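PDB 6E57: surface glycan binding protein B from Bacteroides ovatus, which binds mixed-linkage beta-glucan at the cell surface of this gut symbiont and probably helps capture the polysaccharide for uptake and use. Local coordinates for residues T309-D323 / C407-K420. Numbering follows the deposited sequence.
With BGC (beta-D-glucopyranose), chain E; PO4 (phosphate ion), chain K.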
ATOM      1  N   THR A 309       4.881 -12.639 -22.127  1.00 47.29           N
ATOM      2  CA  THR A 309       4.618 -14.069 -22.285  1.00 46.49           C
ATOM      3  C   THR A 309       5.679 -14.853 -21.508  1.00 43.04           C
ATOM      4  O   THR A 309       6.866 -14.540 -21.577  1.00 39.91           O
ATOM      5  CB  THR A 309       4.566 -14.495 -23.758  1.00 49.03           C
ATOM      6  OG1 THR A 309       5.879 -14.385 -24.305  1.00 52.66           O
ATOM      7  CG2 THR A 309       3.598 -13.677 -24.584  1.00 51.83           C
ATOM      8  N   GLU A 310       5.216 -15.870 -20.774  1.00 42.78           N
ATOM      9  CA  GLU A 310       6.053 -16.750 -19.974  1.00 41.95           C
ATOM     10  C   GLU A 310       6.510 -17.922 -20.848  1.00 40.57           C
ATOM     11  O   GLU A 310       5.686 -18.685 -21.343  1.00 40.38           O
ATOM     12  CB  GLU A 310       5.259 -17.225 -18.756  1.00 43.93           C
ATOM     13  CG  GLU A 310       6.114 -17.818 -17.656  1.00 46.71           C
ATOM     14  CD  GLU A 310       5.450 -17.841 -16.291  1.00 50.75           C
ATOM     15  OE1 GLU A 310       6.180 -17.788 -15.280  1.00 57.22           O
ATOM     16  OE2 GLU A 310       4.204 -17.908 -16.238  1.00 56.35           O
ATOM     17  N   ILE A 311       7.829 -18.030 -21.051  1.00 38.89           N
ATOM     18  CA  ILE A 311       8.442 -19.087 -21.856  1.00 41.15           C
ATOM     19  C   ILE A 311       8.935 -20.188 -20.914  1.00 38.18           C
ATOM     20  O   ILE A 311       9.596 -19.898 -19.922  1.00 38.76           O
ATOM     21  CB  ILE A 311       9.594 -18.529 -22.720  1.00 43.21           C
ATOM     22  CG1 ILE A 311       9.103 -17.511 -23.757  1.00 47.00           C
ATOM     23  CG2 ILE A 311      10.380 -19.662 -23.365  1.00 43.81           C
ATOM     24  CD1 ILE A 311       9.326 -16.065 -23.357  1.00 48.69           C
ATOM     25  N   THR A 312       8.622 -21.445 -21.246  1.00 36.65           N
ATOM     26  CA  THR A 312       9.078 -22.603 -20.480  1.00 36.40           C
ATOM     27  C   THR A 312      10.468 -23.019 -20.971  1.00 35.15           C
ATOM     28  O   THR A 312      10.655 -23.277 -22.151  1.00 36.74           O
ATOM     29  CB  THR A 312       8.096 -23.774 -20.599  1.00 37.56           C
ATOM     30  OG1 THR A 312       6.842 -23.347 -20.068  1.00 40.74           O
ATOM     31  CG2 THR A 312       8.572 -25.011 -19.869  1.00 36.27           C
ATOM     32  N   LEU A 313      11.432 -23.073 -20.047  1.00 33.61           N
ATOM     33  CA  LEU A 313      12.798 -23.457 -20.362  1.00 33.53           C
ATOM     34  C   LEU A 313      13.003 -24.943 -20.061  1.00 33.17           C
ATOM     35  O   LEU A 313      13.768 -25.605 -20.744  1.00 33.35           O
ATOM     36  CB  LEU A 313      13.768 -22.595 -19.549  1.00 34.05           C
ATOM     37  CG  LEU A 313      13.765 -21.105 -19.887  1.00 34.75           C
ATOM     38  CD1 LEU A 313      14.764 -20.356 -19.018  1.00 35.67           C
ATOM     39  CD2 LEU A 313      14.062 -20.877 -21.361  1.00 34.05           C
ATOM     40  N   TRP A 314      12.330 -25.449 -19.025  1.00 33.48           N
ATOM     41  CA  TRP A 314      12.464 -26.837 -18.628  1.00 34.69           C
ATOM     42  C   TRP A 314      11.260 -27.255 -17.783  1.00 35.79           C
ATOM     43  O   TRP A 314      10.696 -26.443 -17.063  1.00 37.05           O
ATOM     44  CB  TRP A 314      13.782 -27.043 -17.873  1.00 35.28           C
ATOM     45  CG  TRP A 314      14.032 -28.462 -17.464  1.00 35.81           C
ATOM     46  CD1 TRP A 314      14.763 -29.395 -18.138  1.00 36.43           C
ATOM     47  CD2 TRP A 314      13.548 -29.112 -16.278  1.00 35.62           C
ATOM     48  NE1 TRP A 314      14.766 -30.581 -17.454  1.00 37.44           N
ATOM     49  CE2 TRP A 314      14.025 -30.439 -16.311  1.00 35.82           C
ATOM     50  CE3 TRP A 314      12.753 -28.708 -15.201  1.00 35.36           C
ATOM     51  CZ2 TRP A 314      13.742 -31.357 -15.301  1.00 35.45           C
ATOM     52  CZ3 TRP A 314      12.467 -29.616 -14.207  1.00 35.63           C
ATOM     53  CH2 TRP A 314      12.958 -30.921 -14.259  1.00 35.46           C
ATOM     54  N   SER A 315      10.916 -28.544 -17.868  1.00 37.26           N
ATOM     55  CA  SER A 315       9.780 -29.141 -17.167  1.00 37.59           C
ATOM     56  C   SER A 315      10.148 -30.555 -16.699  1.00 36.63           C
ATOM     57  O   SER A 315      10.874 -31.264 -17.391  1.00 37.91           O
ATOM     58  CB  SER A 315       8.577 -29.159 -18.068  1.00 39.67           C
ATOM     59  OG  SER A 315       7.429 -29.590 -17.363  1.00 42.02           O
ATOM     60  N   GLY A 316       9.649 -30.956 -15.523  1.00 34.29           N
ATOM     61  CA  GLY A 316       9.889 -32.301 -14.985  1.00 34.56           C
ATOM     62  C   GLY A 316       9.754 -32.364 -13.472  1.00 34.30           C
ATOM     63  O   GLY A 316       8.927 -31.674 -12.888  1.00 36.24           O
ATOM     64  N   HIS A 317      10.569 -33.223 -12.847  1.00 34.05           N
ATOM     65  CA  HIS A 317      10.560 -33.464 -11.402  1.00 34.43           C
ATOM     66  C   HIS A 317      11.934 -34.000 -10.974  1.00 33.87           C
ATOM     67  O   HIS A 317      12.134 -35.217 -10.878  1.00 34.39           O
ATOM     68  CB  HIS A 317       9.410 -34.414 -11.039  1.00 34.48           C
ATOM     69  CG  HIS A 317       9.239 -34.634  -9.573  1.00 36.64           C
ATOM     70  ND1 HIS A 317       8.790 -33.639  -8.723  1.00 37.35           N
ATOM     71  CD2 HIS A 317       9.437 -35.727  -8.805  1.00 36.75           C
ATOM     72  CE1 HIS A 317       8.724 -34.110  -7.494  1.00 37.43           C
ATOM     73  NE2 HIS A 317       9.118 -35.390  -7.518  1.00 37.44           N
ATOM     74  N   HIS A 318      12.866 -33.073 -10.715  1.00 32.51           N
ATOM     75  CA  HIS A 318      14.286 -33.368 -10.552  1.00 31.47           C
ATOM     76  C   HIS A 318      14.755 -33.059  -9.122  1.00 31.53           C
ATOM     77  O   HIS A 318      14.808 -31.899  -8.722  1.00 30.44           O
ATOM     78  CB  HIS A 318      15.095 -32.571 -11.577  1.00 31.42           C
ATOM     79  CG  HIS A 318      16.548 -32.896 -11.551  1.00 32.24           C
ATOM     80  ND1 HIS A 318      17.088 -33.899 -12.329  1.00 33.09           N
ATOM     81  CD2 HIS A 318      17.563 -32.372 -10.833  1.00 32.20           C
ATOM     82  CE1 HIS A 318      18.382 -33.974 -12.099  1.00 33.73           C
ATOM     83  NE2 HIS A 318      18.697 -33.048 -11.184  1.00 33.71           N
ATOM     84  N   TYR A 319      15.126 -34.109  -8.377  1.00 32.01           N
ATOM     85  CA  TYR A 319      15.571 -33.986  -6.992  1.00 31.40           C
ATOM     86  C   TYR A 319      16.954 -33.329  -6.956  1.00 30.73           C
ATOM     87  O   TYR A 319      17.769 -33.547  -7.856  1.00 31.00           O
ATOM     88  CB  TYR A 319      15.617 -35.348  -6.291  1.00 31.50           C
ATOM     89  CG  TYR A 319      15.943 -35.261  -4.820  1.00 32.52           C
ATOM     90  CD1 TYR A 319      15.076 -34.637  -3.937  1.00 34.40           C
ATOM     91  CD2 TYR A 319      17.128 -35.766  -4.309  1.00 32.30           C
ATOM     92  CE1 TYR A 319      15.366 -34.532  -2.586  1.00 35.08           C
ATOM     93  CE2 TYR A 319      17.435 -35.668  -2.959  1.00 33.59           C
ATOM     94  CZ  TYR A 319      16.551 -35.047  -2.094  1.00 34.40           C
ATOM     95  OH  TYR A 319      16.833 -34.934  -0.763  1.00 34.99           O
ATOM     96  N   VAL A 320      17.198 -32.547  -5.895  1.00 30.31           N
ATOM     97  CA  VAL A 320      18.460 -31.843  -5.673  1.00 30.29           C
ATOM     98  C   VAL A 320      18.957 -32.153  -4.256  1.00 30.59           C
ATOM     99  O   VAL A 320      18.239 -31.931  -3.287  1.00 31.62           O
ATOM    100  CB  VAL A 320      18.291 -30.325  -5.867  1.00 30.37           C
ATOM    101  CG1 VAL A 320      19.587 -29.576  -5.593  1.00 30.75           C
ATOM    102  CG2 VAL A 320      17.756 -29.986  -7.249  1.00 30.37           C
ATOM    103  N   SER A 321      20.195 -32.651  -4.152  1.00 29.69           N
ATOM    104  CA  SER A 321      20.841 -32.863  -2.861  1.00 31.82           C
ATOM    105  C   SER A 321      22.363 -32.828  -3.011  1.00 32.14           C
ATOM    106  O   SER A 321      22.946 -33.643  -3.707  1.00 31.56           O
ATOM    107  CB  SER A 321      20.407 -34.145  -2.223  1.00 32.89           C
ATOM    108  OG  SER A 321      21.205 -34.425  -1.082  1.00 33.98           O
ATOM    109  N   TRP A 322      22.987 -31.891  -2.298  1.00 33.14           N
ATOM    110  CA  TRP A 322      24.430 -31.724  -2.303  1.00 35.37           C
ATOM    111  C   TRP A 322      25.115 -32.785  -1.424  1.00 37.22           C
ATOM    112  O   TRP A 322      26.331 -32.762  -1.274  1.00 37.00           O
ATOM    113  CB  TRP A 322      24.806 -30.294  -1.888  1.00 35.71           C
ATOM    114  CG  TRP A 322      24.100 -29.763  -0.677  1.00 36.30           C
ATOM    115  CD1 TRP A 322      23.621 -30.475   0.384  1.00 36.77           C
ATOM    116  CD2 TRP A 322      23.836 -28.381  -0.381  1.00 36.68           C
ATOM    117  NE1 TRP A 322      23.056 -29.634   1.305  1.00 37.17           N
ATOM    118  CE2 TRP A 322      23.173 -28.343   0.864  1.00 36.82           C
ATOM    119  CE3 TRP A 322      24.081 -27.175  -1.046  1.00 37.35           C
ATOM    120  CZ2 TRP A 322      22.759 -27.149   1.451  1.00 37.31           C
ATOM    121  CZ3 TRP A 322      23.671 -25.995  -0.465  1.00 37.24           C
ATOM    122  CH2 TRP A 322      23.019 -25.985   0.767  1.00 37.37           C
ATOM    123  N   ASP A 323      24.333 -33.702  -0.842  1.00 40.89           N
ATOM    124  CA  ASP A 323      24.853 -34.890  -0.151  1.00 44.91           C
ATOM    125  C   ASP A 323      25.346 -35.922  -1.172  1.00 46.45           C
ATOM    126  O   ASP A 323      26.357 -36.586  -0.944  1.00 48.88           O
ATOM    127  CB  ASP A 323      23.792 -35.538   0.744  1.00 47.48           C
ATOM    128  CG  ASP A 323      23.407 -34.709   1.956  1.00 51.01           C
ATOM    129  OD1 ASP A 323      24.230 -33.868   2.380  1.00 53.65           O
ATOM    130  OD2 ASP A 323      22.288 -34.916   2.473  1.00 56.03           O
ATOM    131  N   CYS A 407      20.701 -24.968 -10.055  1.00 30.09           N
ATOM    132  CA  CYS A 407      19.966 -24.938  -8.800  1.00 31.31           C
ATOM    133  C   CYS A 407      20.607 -25.956  -7.848  1.00 30.45           C
ATOM    134  O   CYS A 407      20.758 -27.134  -8.175  1.00 31.14           O
ATOM    135  CB  CYS A 407      18.485 -25.229  -8.997  1.00 33.89           C
ATOM    136  SG  CYS A 407      17.590 -23.860  -9.774  1.00 39.08           S
ATOM    137  N   VAL A 408      20.985 -25.460  -6.671  1.00 30.44           N
ATOM    138  CA  VAL A 408      21.799 -26.158  -5.707  1.00 29.97           C
ATOM    139  C   VAL A 408      21.009 -26.215  -4.393  1.00 28.50           C
ATOM    140  O   VAL A 408      20.081 -25.432  -4.204  1.00 26.18           O
ATOM    141  CB  VAL A 408      23.147 -25.421  -5.590  1.00 30.27           C
ATOM    142  CG1 VAL A 408      23.744 -25.467  -4.195  1.00 32.57           C
ATOM    143  CG2 VAL A 408      24.141 -25.921  -6.624  1.00 29.94           C
ATOM    144  N   GLY A 409      21.359 -27.156  -3.508  1.00 28.53           N
ATOM    145  CA  GLY A 409      20.727 -27.266  -2.190  1.00 29.92           C
ATOM    146  C   GLY A 409      20.425 -28.705  -1.805  1.00 31.38           C
ATOM    147  O   GLY A 409      21.128 -29.630  -2.232  1.00 30.78           O
ATOM    148  N   HIS A 410      19.372 -28.884  -0.994  1.00 32.87           N
ATOM    149  CA  HIS A 410      18.985 -30.190  -0.456  1.00 33.12           C
ATOM    150  C   HIS A 410      17.477 -30.253  -0.194  1.00 32.59           C
ATOM    151  O   HIS A 410      16.875 -29.285   0.239  1.00 33.27           O
ATOM    152  CB  HIS A 410      19.769 -30.486   0.829  1.00 33.97           C
ATOM    153  CG  HIS A 410      19.370 -31.759   1.494  1.00 34.95           C
ATOM    154  ND1 HIS A 410      19.845 -32.988   1.080  1.00 36.30           N
ATOM    155  CD2 HIS A 410      18.545 -32.001   2.534  1.00 35.71           C
ATOM    156  CE1 HIS A 410      19.328 -33.935   1.836  1.00 35.85           C
ATOM    157  NE2 HIS A 410      18.527 -33.355   2.737  1.00 36.93           N
ATOM    158  N   GLY A 411      16.892 -31.422  -0.466  1.00 33.44           N
ATOM    159  CA  GLY A 411      15.568 -31.802   0.020  1.00 33.61           C
ATOM    160  C   GLY A 411      14.431 -31.134  -0.735  1.00 33.22           C
ATOM    161  O   GLY A 411      13.376 -30.854  -0.148  1.00 32.62           O
ATOM    162  N   TYR A 412      14.631 -30.891  -2.036  1.00 31.08           N
ATOM    163  CA  TYR A 412      13.587 -30.317  -2.879  1.00 31.42           C
ATOM    164  C   TYR A 412      13.735 -30.822  -4.316  1.00 31.33           C
ATOM    165  O   TYR A 412      14.748 -31.422  -4.678  1.00 32.20           O
ATOM    166  CB  TYR A 412      13.622 -28.789  -2.831  1.00 30.87           C
ATOM    167  CG  TYR A 412      14.739 -28.149  -3.618  1.00 32.14           C
ATOM    168  CD1 TYR A 412      15.990 -27.962  -3.052  1.00 33.17           C
ATOM    169  CD2 TYR A 412      14.546 -27.720  -4.922  1.00 31.98           C
ATOM    170  CE1 TYR A 412      17.023 -27.374  -3.763  1.00 33.37           C
ATOM    171  CE2 TYR A 412      15.569 -27.127  -5.647  1.00 32.42           C
ATOM    172  CZ  TYR A 412      16.812 -26.951  -5.064  1.00 33.59           C
ATOM    173  OH  TYR A 412      17.831 -26.366  -5.758  1.00 33.93           O
ATOM    174  N   TYR A 413      12.694 -30.566  -5.113  1.00 30.51           N
ATOM    175  CA  TYR A 413      12.652 -30.907  -6.518  1.00 30.36           C
ATOM    176  C   TYR A 413      12.454 -29.626  -7.327  1.00 30.09           C
ATOM    177  O   TYR A 413      11.736 -28.740  -6.883  1.00 32.10           O
ATOM    178  CB  TYR A 413      11.486 -31.848  -6.826  1.00 31.70           C
ATOM    179  CG  TYR A 413      11.538 -33.198  -6.161  1.00 32.23           C
ATOM    180  CD1 TYR A 413      10.990 -33.397  -4.902  1.00 33.48           C
ATOM    181  CD2 TYR A 413      12.090 -34.292  -6.808  1.00 33.07           C
ATOM    182  CE1 TYR A 413      11.015 -34.641  -4.290  1.00 33.81           C
ATOM    183  CE2 TYR A 413      12.118 -35.543  -6.212  1.00 33.15           C
ATOM    184  CZ  TYR A 413      11.580 -35.719  -4.950  1.00 34.06           C
ATOM    185  OH  TYR A 413      11.610 -36.949  -4.360  1.00 36.69           O
ATOM    186  N   VAL A 414      13.083 -29.558  -8.504  1.00 28.00           N
ATOM    187  CA  VAL A 414      12.794 -28.530  -9.495  1.00 29.46           C
ATOM    188  C   VAL A 414      11.745 -29.100 -10.457  1.00 30.32           C
ATOM    189  O   VAL A 414      11.973 -30.145 -11.066  1.00 31.00           O
ATOM    190  CB  VAL A 414      14.068 -28.092 -10.237  1.00 28.19           C
ATOM    191  CG1 VAL A 414      13.751 -27.211 -11.434  1.00 29.03           C
ATOM    192  CG2 VAL A 414      15.051 -27.403  -9.302  1.00 27.35           C
ATOM    193  N   ASP A 415      10.603 -28.410 -10.569  1.00 32.00           N
ATOM    194  CA  ASP A 415       9.442 -28.894 -11.326  1.00 33.88           C
ATOM    195  C   ASP A 415       9.234 -28.079 -12.613  1.00 33.74           C
ATOM    196  O   ASP A 415       8.708 -28.610 -13.593  1.00 35.09           O
ATOM    197  CB  ASP A 415       8.173 -28.863 -10.470  1.00 35.97           C
ATOM    198  CG  ASP A 415       8.208 -29.786  -9.262  1.00 37.22           C
ATOM    199  OD1 ASP A 415       8.726 -30.915  -9.403  1.00 38.47           O
ATOM    200  OD2 ASP A 415       7.708 -29.368  -8.187  1.00 37.25           O
ATOM    201  N   LEU A 416       9.607 -26.792 -12.599  1.00 32.82           N
ATOM    202  CA  LEU A 416       9.461 -25.914 -13.766  1.00 33.19           C
ATOM    203  C   LEU A 416      10.492 -24.776 -13.699  1.00 32.43           C
ATOM    204  O   LEU A 416      10.841 -24.300 -12.621  1.00 32.59           O
ATOM    205  CB  LEU A 416       8.033 -25.359 -13.790  1.00 32.86           C
ATOM    206  CG  LEU A 416       7.565 -24.776 -15.124  1.00 33.74           C
ATOM    207  CD1 LEU A 416       7.295 -25.880 -16.134  1.00 34.06           C
ATOM    208  CD2 LEU A 416       6.325 -23.917 -14.936  1.00 32.95           C
ATOM    209  N   VAL A 417      10.983 -24.361 -14.870  1.00 32.12           N
ATOM    210  CA  VAL A 417      11.777 -23.146 -15.010  1.00 31.20           C
ATOM    211  C   VAL A 417      11.229 -22.364 -16.206  1.00 31.88           C
ATOM    212  O   VAL A 417      11.146 -22.905 -17.313  1.00 32.02           O
ATOM    213  CB  VAL A 417      13.279 -23.442 -15.183  1.00 29.99           C
ATOM    214  CG1 VAL A 417      14.089 -22.159 -15.284  1.00 29.09           C
ATOM    215  CG2 VAL A 417      13.817 -24.328 -14.071  1.00 30.09           C
ATOM    216  N   THR A 418      10.857 -21.101 -15.965  1.00 32.23           N
ATOM    217  CA  THR A 418      10.317 -20.219 -16.994  1.00 33.68           C
ATOM    218  C   THR A 418      11.089 -18.896 -17.000  1.00 33.06           C
ATOM    219  O   THR A 418      11.820 -18.592 -16.063  1.00 31.48           O
ATOM    220  CB  THR A 418       8.818 -19.965 -16.784  1.00 35.20           C
ATOM    221  OG1 THR A 418       8.646 -19.124 -15.642  1.00 35.19           O
ATOM    222  CG2 THR A 418       8.024 -21.241 -16.602  1.00 36.47           C
ATOM    223  N   VAL A 419      10.902 -18.127 -18.077  1.00 34.11           N
ATOM    224  CA  VAL A 419      11.447 -16.779 -18.218  1.00 35.28           C
ATOM    225  C   VAL A 419      10.408 -15.924 -18.955  1.00 38.25           C
ATOM    226  O   VAL A 419       9.642 -16.455 -19.758  1.00 39.49           O
ATOM    227  CB  VAL A 419      12.803 -16.798 -18.953  1.00 34.68           C
ATOM    228  CG1 VAL A 419      12.683 -17.353 -20.365  1.00 34.33           C
ATOM    229  CG2 VAL A 419      13.450 -15.424 -18.974  1.00 35.34           C
ATOM    230  N   LYS A 420      10.385 -14.613 -18.676  1.00 41.84           N
ATOM    231  CA  LYS A 420       9.485 -13.680 -19.379  1.00 45.13           C
ATOM    232  C   LYS A 420      10.178 -12.328 -19.589  1.00 47.07           C
ATOM    233  O   LYS A 420      10.770 -11.770 -18.672  1.00 50.22           O
ATOM    234  CB  LYS A 420       8.162 -13.533 -18.622  1.00 46.57           C
ATOM    235  CG  LYS A 420       8.270 -13.075 -17.175  1.00 48.62           C
ATOM    236  CD  LYS A 420       6.937 -13.098 -16.454  1.00 53.83           C
ATOM    237  CE  LYS A 420       7.046 -12.764 -14.980  1.00 57.58           C
ATOM    238  NZ  LYS A 420       5.774 -13.027 -14.264  1.00 59.34           N
TER
HETATM  239  C2  BGC E   5      27.001 -27.239   1.563  1.00 45.25           C
HETATM  240  C3  BGC E   5      26.822 -27.778   2.974  1.00 44.67           C
HETATM  241  C4  BGC E   5      26.477 -29.257   2.942  1.00 47.39           C
HETATM  242  C5  BGC E   5      27.548 -29.995   2.141  1.00 46.14           C
HETATM  243  C6  BGC E   5      27.302 -31.496   2.098  1.00 46.71           C
HETATM  244  C1  BGC E   5      27.976 -28.104   0.766  1.00 42.75           C
HETATM  245  O2  BGC E   5      27.482 -25.891   1.635  1.00 45.57           O
HETATM  246  O3  BGC E   5      25.773 -27.068   3.622  1.00 49.27           O
HETATM  247  O4  BGC E   5      26.375 -29.750   4.285  1.00 52.86           O
HETATM  248  O5  BGC E   5      27.584 -29.476   0.804  1.00 43.90           O
HETATM  249  O6  BGC E   5      28.248 -32.097   1.206  1.00 48.41           O
HETATM  250  P   PO4 K 509      19.885 -37.604   0.163  1.00 71.44           P
HETATM  251  O1  PO4 K 509      20.433 -37.464   1.565  1.00 76.88           O
HETATM  252  O2  PO4 K 509      21.017 -37.510  -0.832  1.00 69.69           O
HETATM  253  O3  PO4 K 509      18.889 -36.502  -0.113  1.00 59.64           O
HETATM  254  O4  PO4 K 509      19.202 -38.948   0.037  1.00 78.22           O
HETATM  255  O   HOH W   1       3.742 -15.646 -14.031  1.00 48.20           O
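With chi1 at 47°, the CG of W322 is lodged between its backbone N and carbonyl carbon, which, with chi2 at 29°, lays the indole over G409; H317, its CG swung opposite the backbone N (chi1 -175°), sets its imidazole on the ring of Y413. The H317-Y413 stack sits on the antiparallel pairing of 311-315 and 317-321 with 412-419, interrupted by a classic beta bulge where L313 N and W314 N share V417 O; W322 meets G409 beyond its end, at strand 407-409. There G409 CA lies 3.6 Å from the centroid of the W322 six-membered ring, while a bound glucose lies over the opposite face and its O6 donates to W322 O. Replacing W322 by an alanine would probably leave the sugar without its aromatic platform and G409 CA without its ring. S321 OG and H410 ND1 share a 2.9 Å hydrogen bond in the imidazole plane, and Y319 OH donates to a phosphate probably from the crystallisation liquor. Y413 is sandwiched: the edge of Y319 meets one face, H317 stacks offset on the other, centroids 3.8 Å apart. D415, whose OD2 is held by S355, fixes the nearly coplanar H317 imidazole: H317 ND1 donates to the syn side of D415 OD1 at 2.8 Å.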